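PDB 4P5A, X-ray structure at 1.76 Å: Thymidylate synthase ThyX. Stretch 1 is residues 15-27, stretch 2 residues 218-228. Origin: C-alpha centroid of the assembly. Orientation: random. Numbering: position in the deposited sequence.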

# COMPACT_ATOMS: atom_id res chain seq x y z
N GLU B 15 -17.77 16.87 4.56
CA GLU B 15 -17.26 18.03 5.38
C GLU B 15 -15.81 17.77 5.64
O GLU B 15 -15.47 16.69 6.04
CB GLU B 15 -17.99 18.09 6.73
CG GLU B 15 -19.51 18.37 6.55
CD GLU B 15 -20.34 17.90 7.78
OE1 GLU B 15 -21.44 17.30 7.54
OE2 GLU B 15 -19.84 18.10 8.94
N LEU B 16 -14.98 18.82 5.60
CA LEU B 16 -13.58 18.61 6.03
C LEU B 16 -13.53 18.69 7.60
O LEU B 16 -13.94 19.70 8.24
CB LEU B 16 -12.70 19.72 5.41
CG LEU B 16 -11.23 19.68 5.86
CD1 LEU B 16 -10.57 18.52 5.10
CD2 LEU B 16 -10.53 21.00 5.39
N VAL B 17 -13.15 17.61 8.24
CA VAL B 17 -13.10 17.46 9.71
C VAL B 17 -11.82 18.06 10.19
O VAL B 17 -11.81 18.74 11.23
CB VAL B 17 -13.03 15.94 10.11
CG1 VAL B 17 -12.71 15.72 11.63
CG2 VAL B 17 -14.21 15.18 9.67
N ASP B 18 -10.70 17.80 9.52
CA ASP B 18 -9.48 18.37 9.97
C ASP B 18 -8.49 18.28 8.85
O ASP B 18 -8.72 17.54 7.90
CB ASP B 18 -8.91 17.51 11.13
CG ASP B 18 -7.79 18.25 11.87
OD1 ASP B 18 -7.72 19.53 11.78
OD2 ASP B 18 -6.93 17.54 12.45
N SER B 19 -7.39 18.99 8.94
CA SER B 19 -6.36 18.78 7.91
C SER B 19 -5.04 19.32 8.38
O SER B 19 -4.99 20.16 9.37
CB SER B 19 -6.73 19.55 6.63
OG SER B 19 -6.90 20.97 6.87
N SER B 20 -3.97 18.92 7.70
CA SER B 20 -2.75 19.63 7.86
C SER B 20 -2.16 19.56 6.44
O SER B 20 -1.48 18.57 6.10
CB SER B 20 -1.87 18.88 8.86
OG SER B 20 -0.60 19.46 8.89
N ALA B 21 -2.55 20.51 5.62
CA ALA B 21 -2.14 20.45 4.21
C ALA B 21 -2.01 21.81 3.64
O ALA B 21 -2.91 22.71 3.87
CB ALA B 21 -3.17 19.73 3.39
N SER B 22 -0.89 22.03 2.96
CA SER B 22 -0.68 23.36 2.33
C SER B 22 0.31 23.18 1.20
O SER B 22 1.04 22.19 1.15
CB SER B 22 -0.06 24.30 3.39
OG SER B 22 1.27 23.86 3.73
N ASP B 23 0.38 24.18 0.29
CA ASP B 23 1.37 24.07 -0.72
C ASP B 23 2.77 24.15 -0.21
O ASP B 23 3.66 23.50 -0.71
CB ASP B 23 1.15 25.24 -1.73
CG ASP B 23 -0.24 25.15 -2.52
OD1 ASP B 23 -0.98 26.17 -2.60
OD2 ASP B 23 -0.60 24.03 -3.04
N LEU B 24 2.97 24.94 0.85
CA LEU B 24 4.28 25.01 1.46
C LEU B 24 4.78 23.65 1.94
O LEU B 24 5.98 23.38 1.86
CB LEU B 24 4.21 25.98 2.62
CG LEU B 24 5.49 25.90 3.45
CD1 LEU B 24 6.72 26.64 2.81
CD2 LEU B 24 5.22 26.30 4.94
N ALA B 25 3.87 22.80 2.40
CA ALA B 25 4.31 21.46 2.89
C ALA B 25 4.93 20.64 1.75
O ALA B 25 5.82 19.79 1.97
CB ALA B 25 3.04 20.70 3.52
N VAL B 26 4.45 20.86 0.52
CA VAL B 26 5.04 20.15 -0.63
C VAL B 26 6.42 20.63 -0.95
O VAL B 26 7.29 19.84 -1.24
CB VAL B 26 4.18 20.39 -1.87
CG1 VAL B 26 4.71 19.57 -3.16
CG2 VAL B 26 2.77 20.02 -1.57
N VAL B 27 6.59 21.99 -1.01
CA VAL B 27 7.84 22.62 -1.34
C VAL B 27 8.91 22.19 -0.31
O VAL B 27 10.05 21.87 -0.70
CB VAL B 27 7.64 24.19 -1.22
CG1 VAL B 27 9.04 24.89 -1.31
CG2 VAL B 27 6.62 24.65 -2.36
N THR B 218 -13.31 20.84 -3.99
CA THR B 218 -13.60 22.24 -3.61
C THR B 218 -12.96 22.58 -2.25
O THR B 218 -12.29 23.65 -2.11
CB THR B 218 -15.12 22.43 -3.52
OG1 THR B 218 -15.67 22.32 -4.84
CG2 THR B 218 -15.42 23.89 -2.89
N ALA B 219 -13.05 21.66 -1.30
CA ALA B 219 -12.37 21.87 -0.01
C ALA B 219 -10.85 21.91 -0.17
O ALA B 219 -10.14 22.74 0.36
CB ALA B 219 -12.78 20.81 1.06
N TRP B 220 -10.30 20.93 -0.88
CA TRP B 220 -8.86 20.83 -1.04
C TRP B 220 -8.30 22.08 -1.78
O TRP B 220 -7.22 22.56 -1.48
CB TRP B 220 -8.56 19.59 -1.87
CG TRP B 220 -7.11 19.43 -2.34
CD1 TRP B 220 -5.97 19.46 -1.58
CD2 TRP B 220 -6.70 19.25 -3.70
NE1 TRP B 220 -4.88 19.22 -2.40
CE2 TRP B 220 -5.28 19.10 -3.69
CE3 TRP B 220 -7.38 19.13 -4.93
CZ2 TRP B 220 -4.55 18.93 -4.87
CZ3 TRP B 220 -6.68 18.92 -6.04
CH2 TRP B 220 -5.26 18.82 -6.03
N ALA B 221 -9.09 22.65 -2.69
CA ALA B 221 -8.57 23.82 -3.51
C ALA B 221 -8.34 25.02 -2.62
O ALA B 221 -7.44 25.84 -2.90
CB ALA B 221 -9.57 24.14 -4.59
N LYS B 222 -9.07 25.07 -1.51
CA LYS B 222 -8.83 26.15 -0.51
C LYS B 222 -7.62 25.90 0.30
O LYS B 222 -6.95 26.88 0.69
CB LYS B 222 -10.07 26.30 0.44
CG LYS B 222 -11.21 26.79 -0.25
CD LYS B 222 -12.50 26.57 0.66
CE LYS B 222 -13.73 26.69 -0.26
NZ LYS B 222 -15.10 26.39 0.39
N LEU B 223 -7.28 24.63 0.59
CA LEU B 223 -6.09 24.39 1.38
C LEU B 223 -4.81 24.43 0.54
O LEU B 223 -3.74 24.80 1.06
CB LEU B 223 -6.15 22.93 1.95
CG LEU B 223 -7.41 22.71 2.76
CD1 LEU B 223 -7.38 21.16 3.22
CD2 LEU B 223 -7.25 23.48 4.03
N MET B 224 -4.89 24.00 -0.74
CA MET B 224 -3.69 23.89 -1.55
C MET B 224 -3.97 24.44 -2.92
O MET B 224 -3.98 23.72 -3.92
CB MET B 224 -3.32 22.38 -1.67
CG MET B 224 -2.93 21.79 -0.21
SD MET B 224 -2.35 20.04 -0.33
CE MET B 224 -0.77 20.08 -1.20
N PRO B 225 -4.17 25.73 -2.99
CA PRO B 225 -4.59 26.31 -4.29
C PRO B 225 -3.57 26.22 -5.39
O PRO B 225 -4.02 26.00 -6.57
CB PRO B 225 -4.89 27.80 -3.94
CG PRO B 225 -4.02 28.08 -2.69
CD PRO B 225 -4.02 26.73 -1.92
N VAL B 226 -2.28 26.29 -5.11
CA VAL B 226 -1.33 26.25 -6.24
C VAL B 226 -1.29 24.80 -6.78
O VAL B 226 -1.18 24.59 -8.00
CB VAL B 226 0.08 26.65 -5.70
CG1 VAL B 226 1.20 26.48 -6.78
CG2 VAL B 226 0.03 28.12 -5.13
N THR B 227 -1.25 23.83 -5.86
CA THR B 227 -1.33 22.42 -6.28
C THR B 227 -2.58 22.15 -7.11
O THR B 227 -2.54 21.41 -8.16
CB THR B 227 -1.24 21.47 -5.02
OG1 THR B 227 0.00 21.71 -4.41
CG2 THR B 227 -1.18 19.95 -5.55
N HIS B 228 -3.74 22.58 -6.60
CA HIS B 228 -4.97 22.37 -7.29
C HIS B 228 -4.93 23.00 -8.71
O HIS B 228 -5.33 22.34 -9.72
CB HIS B 228 -6.10 22.92 -6.45
CG HIS B 228 -7.40 22.83 -7.16
ND1 HIS B 228 -7.83 23.87 -7.93
CD2 HIS B 228 -8.24 21.78 -7.42
CE1 HIS B 228 -9.02 23.55 -8.46
NE2 HIS B 228 -9.28 22.28 -8.18
O HOH W 1 -1.49 26.34 0.85

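The carboxylate of Asp 23 takes three hydrogen bonds, two from backbone amides, at the start of a helix about 200 residues further along the same chain. Met 224 occupies the N-cap position of the helix that runs on from Pro 225, yet the free amides of the first turn are met by a side chain from the other stretch. Val 226 N donates to Asp 23 OD1 at 2.8 Å with an N-H...O angle of 163°, and Thr 227 N donates to Asp 23 OD2 at 2.9 Å and 160°. Near-linear angles at both amides show that each carboxylate oxygen takes a well-directed bond. Thr 227 OG1 adds a third, donating to Asp 23 OD2 at 2.8 Å. Pro 225 has no amide hydrogen, so the 3.2 Å from its N to Asp 23 OD1 is proximity alone.

Asp 23 follows Ser 22, itself an N-cap: Ala 25 N donates to Ser 22 OG at 3.1 Å and 144°. Two helix starts therefore meet here, and the CA atoms of Ser 22 and Met 224 come within 4.9 Å. Water 1 joins the backbones, accepting from Asp 23 N at 2.9 Å and donating to Leu 223 O at 2.7 Å; the direct separation of Asp 23 N and Leu 223 O is 4.2 Å.

Apolar contacts extend from this polar centre. Met 224 CE packs on Val 26 CG2 at 3.6 Å, and Met 224 SD lies 3.8 Å from Ala 21 CB. That sulfur also accepts a weak hydrogen bond from Trp 220 NE1 at 3.4 Å, within its own stretch. Leu 223 CD1 reaches Leu 16 CD2 at 3.8 Å; it also touches the hydroxyl oxygen Ser 19 OG at 3.7 Å, a van der Waals contact. Further along, Leu 16 CB and Ala 219 CB are 4.5 Å apart, a looser contact. The axes of the strand and the helix approach to 9.6 Å, with 48° between their N-to-C directions.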